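Local coordinates for periplasmic binding protein/LacI transcriptional regulator (PDB 5HQJ) that probably serves a bacterial ABC transporter as its periplasmic sugar-binding protein and binds D-arabinose, at residues 124-135 against 288-298. Numbering follows the deposited sequence. Where two conformers were deposited one is given.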
ATOM      1  N   ARG A 124      -3.962  10.997  15.134  1.00 33.82           N
ATOM      2  CA  ARG A 124      -3.363  11.660  13.975  1.00 30.16           C
ATOM      3  C   ARG A 124      -4.378  12.644  13.398  1.00 28.45           C
ATOM      4  O   ARG A 124      -5.586  12.433  13.508  1.00 32.86           O
ATOM      5  CB  ARG A 124      -2.908  10.632  12.930  1.00 26.54           C
ATOM      6  CG  ARG A 124      -3.969  10.138  11.953  1.00 24.35           C
ATOM      7  CD  ARG A 124      -5.120   9.347  12.592  1.00 25.62           C
ATOM      8  NE  ARG A 124      -5.991   8.847  11.531  1.00 27.04           N
ATOM      9  CZ  ARG A 124      -6.964   9.547  10.947  1.00 27.09           C
ATOM     10  NH1 ARG A 124      -7.243  10.792  11.334  1.00 30.30           N
ATOM     11  NH2 ARG A 124      -7.671   8.996   9.968  1.00 27.23           N
ATOM     12  N   SER A 125      -3.871  13.720  12.813  1.00 25.33           N
ATOM     13  CA  SER A 125      -4.709  14.805  12.304  1.00 24.58           C
ATOM     14  C   SER A 125      -5.565  14.338  11.143  1.00 31.19           C
ATOM     15  O   SER A 125      -6.702  14.759  10.972  1.00 29.08           O
ATOM     16  CB  SER A 125      -3.847  15.994  11.861  1.00 24.30           C
ATOM     17  OG  SER A 125      -2.986  15.673  10.772  1.00 24.45           O
HETATM   18  N   MSE A 126      -4.994  13.465  10.332  1.00 24.42           N
HETATM   19  CA  MSE A 126      -5.618  13.098   9.084  1.00 22.44           C
HETATM   20  C   MSE A 126      -4.872  11.941   8.434  1.00 25.19           C
HETATM   21  O   MSE A 126      -3.714  11.678   8.766  1.00 23.27           O
HETATM   22  CB  MSE A 126      -5.659  14.294   8.132  1.00 24.28           C
HETATM   23  CG  MSE A 126      -4.306  14.758   7.692  1.00 17.71           C
HETATM   24 SE   MSE A 126      -4.333  16.386   6.603  1.00 34.97          SE
HETATM   25  CE  MSE A 126      -4.782  15.579   4.879  1.00 24.41           C
ATOM     26  N   TYR A 127      -5.581  11.265   7.531  1.00 21.21           N
ATOM     27  CA  TYR A 127      -5.072  10.190   6.689  1.00 16.34           C
ATOM     28  C   TYR A 127      -5.088  10.572   5.223  1.00 18.64           C
ATOM     29  O   TYR A 127      -6.119  11.021   4.688  1.00 21.81           O
ATOM     30  CB  TYR A 127      -5.908   8.922   6.913  1.00 17.18           C
ATOM     31  CG  TYR A 127      -5.733   7.844   5.843  1.00 18.28           C
ATOM     32  CD1 TYR A 127      -4.627   7.019   5.837  1.00 25.04           C
ATOM     33  CD2 TYR A 127      -6.689   7.649   4.855  1.00 21.95           C
ATOM     34  CE1 TYR A 127      -4.480   6.048   4.866  1.00 16.31           C
ATOM     35  CE2 TYR A 127      -6.538   6.693   3.887  1.00 18.36           C
ATOM     36  CZ  TYR A 127      -5.429   5.880   3.902  1.00 21.42           C
ATOM     37  OH  TYR A 127      -5.277   4.903   2.941  1.00 19.05           O
ATOM     38  N   ILE A 128      -3.945  10.391   4.588  1.00 16.34           N
ATOM     39  CA  ILE A 128      -3.806  10.565   3.170  1.00 17.55           C
ATOM     40  C   ILE A 128      -3.539   9.227   2.493  1.00 20.78           C
ATOM     41  O   ILE A 128      -2.468   8.638   2.656  1.00 16.93           O
ATOM     42  CB  ILE A 128      -2.643  11.519   2.849  1.00 18.15           C
ATOM     43  CG1 ILE A 128      -2.868  12.857   3.565  1.00 17.16           C
ATOM     44  CG2 ILE A 128      -2.452  11.686   1.340  1.00 19.22           C
ATOM     45  CD1 ILE A 128      -1.641  13.751   3.557  1.00 20.08           C
ATOM     46  N   GLY A 129      -4.473   8.750   1.693  1.00 18.35           N
ATOM     47  CA  GLY A 129      -4.218   7.505   1.010  1.00 21.34           C
ATOM     48  C   GLY A 129      -5.376   6.964   0.206  1.00 19.98           C
ATOM     49  O   GLY A 129      -6.372   7.653  -0.061  1.00 14.60           O
ATOM     50  N   THR A 130      -5.214   5.714  -0.202  1.00 18.11           N
ATOM     51  CA  THR A 130      -6.215   4.991  -0.966  1.00 17.91           C
ATOM     52  C   THR A 130      -7.413   4.668  -0.089  1.00 10.43           C
ATOM     53  O   THR A 130      -7.290   4.497   1.129  1.00 15.47           O
ATOM     54  CB  THR A 130      -5.594   3.693  -1.532  1.00 15.73           C
ATOM     55  OG1 THR A 130      -4.495   4.095  -2.332  1.00 13.19           O
ATOM     56  CG2 THR A 130      -6.563   2.912  -2.341  1.00 14.88           C
ATOM     57  N   ASN A 131      -8.582   4.591  -0.731  1.00 14.26           N
ATOM     58  CA  ASN A 131      -9.764   4.002  -0.103  1.00 16.95           C
ATOM     59  C   ASN A 131      -9.651   2.523  -0.333  1.00 19.38           C
ATOM     60  O   ASN A 131      -9.980   2.028  -1.402  1.00 15.36           O
ATOM     61  CB  ASN A 131     -11.060   4.537  -0.699  1.00 26.52           C
ATOM     62  CG  ASN A 131     -12.294   3.974  -0.014  1.00 41.65           C
ATOM     63  OD1 ASN A 131     -12.236   2.937   0.669  1.00 20.87           O
ATOM     64  ND2 ASN A 131     -13.422   4.655  -0.192  1.00 56.02           N
ATOM     65  N   ASN A 132      -9.103   1.840   0.647  1.00 13.36           N
ATOM     66  CA  ASN A 132      -8.604   0.496   0.380  1.00 10.39           C
ATOM     67  C   ASN A 132      -9.712  -0.519   0.282  1.00 15.09           C
ATOM     68  O   ASN A 132      -9.653  -1.406  -0.565  1.00 11.01           O
ATOM     69  CB  ASN A 132      -7.585   0.132   1.429  1.00 11.24           C
ATOM     70  CG  ASN A 132      -6.277   0.830   1.193  1.00 14.40           C
ATOM     71  OD1 ASN A 132      -5.542   0.500   0.256  1.00 10.65           O
ATOM     72  ND2 ASN A 132      -5.974   1.814   2.028  1.00 15.24           N
ATOM     73  N   GLU A 133     -10.779  -0.358   1.052  1.00 14.14           N
ATOM     74  CA  GLU A 133     -11.899  -1.276   0.866  1.00 15.14           C
ATOM     75  C   GLU A 133     -12.492  -1.051  -0.531  1.00 14.34           C
ATOM     76  O   GLU A 133     -12.777  -2.014  -1.239  1.00 16.33           O
ATOM     77  CB  GLU A 133     -12.970  -1.126   1.954  1.00 16.36           C
ATOM     78  CG  GLU A 133     -14.062  -2.182   1.819  1.00 36.82           C
ATOM     79  CD  GLU A 133     -14.932  -2.323   3.054  1.00 87.63           C
ATOM     80  OE1 GLU A 133     -14.494  -1.921   4.153  1.00 98.45           O
ATOM     81  OE2 GLU A 133     -16.057  -2.850   2.922  1.00117.06           O
ATOM     82  N   GLN A 134     -12.652   0.203  -0.976  1.00 15.60           N
ATOM     83  CA  GLN A 134     -13.197   0.441  -2.309  1.00 15.78           C
ATOM     84  C   GLN A 134     -12.273  -0.125  -3.394  1.00 13.18           C
ATOM     85  O   GLN A 134     -12.734  -0.618  -4.424  1.00 13.65           O
ATOM     86  CB  GLN A 134     -13.450   1.958  -2.574  1.00 18.03           C
ATOM     87  CG  GLN A 134     -13.978   2.267  -3.972  1.00 56.45           C
ATOM     88  CD  GLN A 134     -15.282   1.553  -4.281  1.00 85.91           C
ATOM     89  OE1 GLN A 134     -15.361   0.747  -5.210  1.00 91.89           O
ATOM     90  NE2 GLN A 134     -16.317   1.854  -3.509  1.00 89.42           N
ATOM     91  N   ALA A 135     -10.964  -0.041  -3.192  1.00 13.91           N
ATOM     92  CA  ALA A 135     -10.080  -0.641  -4.183  1.00 12.08           C
ATOM     93  C   ALA A 135     -10.332  -2.168  -4.288  1.00 10.00           C
ATOM     94  O   ALA A 135     -10.296  -2.748  -5.369  1.00 10.10           O
ATOM     95  CB  ALA A 135      -8.637  -0.371  -3.834  1.00 12.86           C
ATOM     96  N   GLU A 288      -3.681  25.189   8.630  1.00 51.70           N
ATOM     97  CA  GLU A 288      -4.524  24.081   8.223  1.00 59.51           C
ATOM     98  C   GLU A 288      -5.795  24.089   9.054  1.00 74.36           C
ATOM     99  O   GLU A 288      -5.889  23.417  10.086  1.00 69.69           O
ATOM    100  CB  GLU A 288      -3.802  22.753   8.378  1.00 49.94           C
ATOM    101  CG  GLU A 288      -4.644  21.568   7.957  1.00 47.72           C
ATOM    102  CD  GLU A 288      -3.959  20.743   6.908  1.00 42.68           C
ATOM    103  OE1 GLU A 288      -3.410  21.327   5.953  1.00 57.06           O
ATOM    104  OE2 GLU A 288      -3.963  19.513   7.050  1.00 49.39           O
ATOM    105  N   GLY A 289      -6.764  24.875   8.598  1.00 95.02           N
ATOM    106  CA  GLY A 289      -8.075  24.922   9.212  1.00101.08           C
ATOM    107  C   GLY A 289      -8.811  23.598   9.100  1.00 97.28           C
ATOM    108  O   GLY A 289      -9.417  23.286   8.072  1.00101.94           O
ATOM    109  N   GLN A 290      -8.743  22.819  10.173  1.00 80.60           N
ATOM    110  CA  GLN A 290      -9.493  21.575  10.303  1.00 63.89           C
ATOM    111  C   GLN A 290      -9.048  20.521   9.288  1.00 48.14           C
ATOM    112  O   GLN A 290      -9.577  20.441   8.177  1.00 46.14           O
ATOM    113  CB  GLN A 290     -10.998  21.841  10.177  1.00 72.48           C
ATOM    114  CG  GLN A 290     -11.838  21.004  11.133  1.00 72.25           C
ATOM    115  CD  GLN A 290     -11.465  21.235  12.588  1.00 74.71           C
ATOM    116  OE1 GLN A 290     -10.847  20.382  13.225  1.00 85.31           O
ATOM    117  NE2 GLN A 290     -11.832  22.397  13.116  1.00 74.40           N
ATOM    118  N   PRO A 291      -8.063  19.698   9.676  1.00 45.78           N
ATOM    119  CA  PRO A 291      -7.658  18.600   8.791  1.00 28.40           C
ATOM    120  C   PRO A 291      -8.813  17.670   8.447  1.00 35.55           C
ATOM    121  O   PRO A 291      -9.804  17.583   9.170  1.00 70.05           O
ATOM    122  CB  PRO A 291      -6.583  17.866   9.606  1.00 47.44           C
ATOM    123  CG  PRO A 291      -6.814  18.290  11.022  1.00 47.41           C
ATOM    124  CD  PRO A 291      -7.280  19.705  10.926  1.00 44.13           C
ATOM    125  N   LYS A 292      -8.652  16.974   7.327  1.00 28.46           N
ATOM    126  CA  LYS A 292      -9.672  16.106   6.765  1.00 26.20           C
ATOM    127  C   LYS A 292      -8.944  15.052   5.940  1.00 23.93           C
ATOM    128  O   LYS A 292      -7.982  15.386   5.256  1.00 23.92           O
ATOM    129  CB  LYS A 292     -10.647  16.896   5.886  1.00 38.88           C
ATOM    130  CG  LYS A 292     -11.775  16.058   5.303  1.00 54.70           C
ATOM    131  CD  LYS A 292     -12.611  16.839   4.297  1.00 91.88           C
ATOM    132  CE  LYS A 292     -11.844  17.086   3.007  1.00116.90           C
ATOM    133  NZ  LYS A 292     -12.725  17.112   1.795  1.00114.95           N
ATOM    134  N   ASP A 293      -9.403  13.804   5.992  1.00 22.39           N
ATOM    135  CA  ASP A 293      -8.797  12.736   5.208  1.00 22.12           C
ATOM    136  C   ASP A 293      -8.859  12.986   3.686  1.00 20.81           C
ATOM    137  O   ASP A 293      -9.795  13.601   3.156  1.00 19.02           O
ATOM    138  CB  ASP A 293      -9.468  11.401   5.531  1.00 23.01           C
ATOM    139  CG  ASP A 293      -9.231  10.951   6.982  1.00 22.63           C
ATOM    140  OD1 ASP A 293      -8.436  11.574   7.713  1.00 23.73           O
ATOM    141  OD2 ASP A 293      -9.845   9.952   7.394  1.00 30.70           O
ATOM    142  N   ILE A 294      -7.844  12.509   2.979  1.00 15.66           N
ATOM    143  CA  ILE A 294      -7.760  12.701   1.536  1.00 16.26           C
ATOM    144  C   ILE A 294      -7.674  11.339   0.869  1.00 16.04           C
ATOM    145  O   ILE A 294      -6.825  10.525   1.202  1.00 14.70           O
ATOM    146  CB  ILE A 294      -6.536  13.578   1.119  1.00 16.29           C
ATOM    147  CG1 ILE A 294      -6.688  15.012   1.616  1.00 18.51           C
ATOM    148  CG2 ILE A 294      -6.365  13.585  -0.429  1.00 17.46           C
ATOM    149  CD1 ILE A 294      -5.450  15.877   1.334  1.00 16.87           C
ATOM    150  N   ASP A 295      -8.604  11.109  -0.048  1.00 17.83           N
ATOM    151  CA  ASP A 295      -8.629   9.955  -0.903  1.00 17.91           C
ATOM    152  C   ASP A 295      -7.779  10.237  -2.136  1.00 13.46           C
ATOM    153  O   ASP A 295      -8.214  10.919  -3.052  1.00 19.48           O
ATOM    154  CB  ASP A 295     -10.068   9.624  -1.313  1.00 22.03           C
ATOM    155  CG  ASP A 295     -10.166   8.398  -2.204  1.00 22.59           C
ATOM    156  OD1 ASP A 295      -9.139   7.895  -2.682  1.00 16.38           O
ATOM    157  OD2 ASP A 295     -11.303   7.935  -2.432  1.00 22.77           O
ATOM    158  N   THR A 296      -6.575   9.696  -2.175  1.00 12.25           N
ATOM    159  CA  THR A 296      -5.671   9.986  -3.283  1.00 12.11           C
ATOM    160  C   THR A 296      -6.004   9.193  -4.573  1.00 14.85           C
ATOM    161  O   THR A 296      -5.450   9.494  -5.647  1.00 15.72           O
ATOM    162  CB  THR A 296      -4.176   9.755  -2.876  1.00 12.90           C
ATOM    163  OG1 THR A 296      -4.014   8.502  -2.202  1.00 13.85           O
ATOM    164  CG2 THR A 296      -3.706  10.882  -1.955  1.00 14.56           C
ATOM    165  N   GLY A 297      -6.906   8.206  -4.478  1.00 15.51           N
ATOM    166  CA  GLY A 297      -7.445   7.549  -5.642  1.00 14.30           C
ATOM    167  C   GLY A 297      -6.549   6.453  -6.176  1.00 10.89           C
ATOM    168  O   GLY A 297      -5.384   6.316  -5.775  1.00 14.39           O
ATOM    169  N   VAL A 298      -7.074   5.678  -7.120  0.56 14.99           N
ATOM    170  CA  VAL A 298      -6.384   4.491  -7.623  0.56 16.09           C
ATOM    171  C   VAL A 298      -6.845   4.254  -9.066  0.56 15.48           C
ATOM    172  O   VAL A 298      -8.037   4.387  -9.343  0.56 13.65           O
ATOM    173  CB  VAL A 298      -6.672   3.250  -6.713  0.56 13.80           C
ATOM    174  CG1 VAL A 298      -8.123   2.763  -6.845  0.56 11.98           C
ATOM    175  CG2 VAL A 298      -5.718   2.092  -7.006  0.56 19.43           C
TER
HETATM  176  O   HOH W   1      -9.276  12.125  10.164  1.00 28.49           O
HETATM  177  O   HOH W   2      -3.851   6.371  -3.770  1.00 11.36           O
HETATM  178  O   HOH W   3      -8.852   5.240  -3.576  1.00 20.10           O
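The parallel edge pairing of a periplasmic binding protein's N-terminal lobe joins Ile-128 and Gly-129 to Ile-294 and Asp-295, with the late strand lying outermost in the sheet. Ile-294 uses both backbone polar atoms: its N donates to Tyr-127 O (2.8 Å), and its O takes Gly-129 N in a nearly straight bond (168°). Thr-296 N then reaches Gly-129 O at 2.9 Å. One step before this ladder a side chain replaces the backbone: Asp-293 OD1 accepts Tyr-127 N at 2.9 Å, the N-H coming from above the carboxylate plane. Asp-293 OD2 forms a long salt bridge to Arg-124 NH2 (3.5 Å), the two flat groups turned 61° apart, and a water links Arg-124 NH1 with OD1. Arg-124 is shared, since NH2 also pairs with Asp-118.

Selenomethionine Met-126 packs beside the ladder, pointing toward the 288-298 segment. Its chain bends at the last torsion (chi3 -81°), carrying CE onto Ile-294 CD1 at 3.6 Å, while SE touches Glu-288 OE2 at 3.2 Å; that carboxylate is hydrogen-bonded to His-279 through OE1 and Gln-283 through OE2. Further along, Ile-128 CG2 meets Thr-296 CG2. At the end of strand 294-295, Asp-295 OD1 accepts Gly-297 N, an Asx turn, and a water ties the same oxygen to Asn-131 N, just ahead of helix 132-146, which Asn-131 OD1 N-caps through Gln-134 N.

Thr-130, whose side chain is about 6 Å from the bound arabinose, bonds through OG1 to Gln-267 of the sugar pocket. Strand 111-115 flanks 127-129 on its other edge, and helix 269-284 packs against Met-126, Ile-294 and Thr-296.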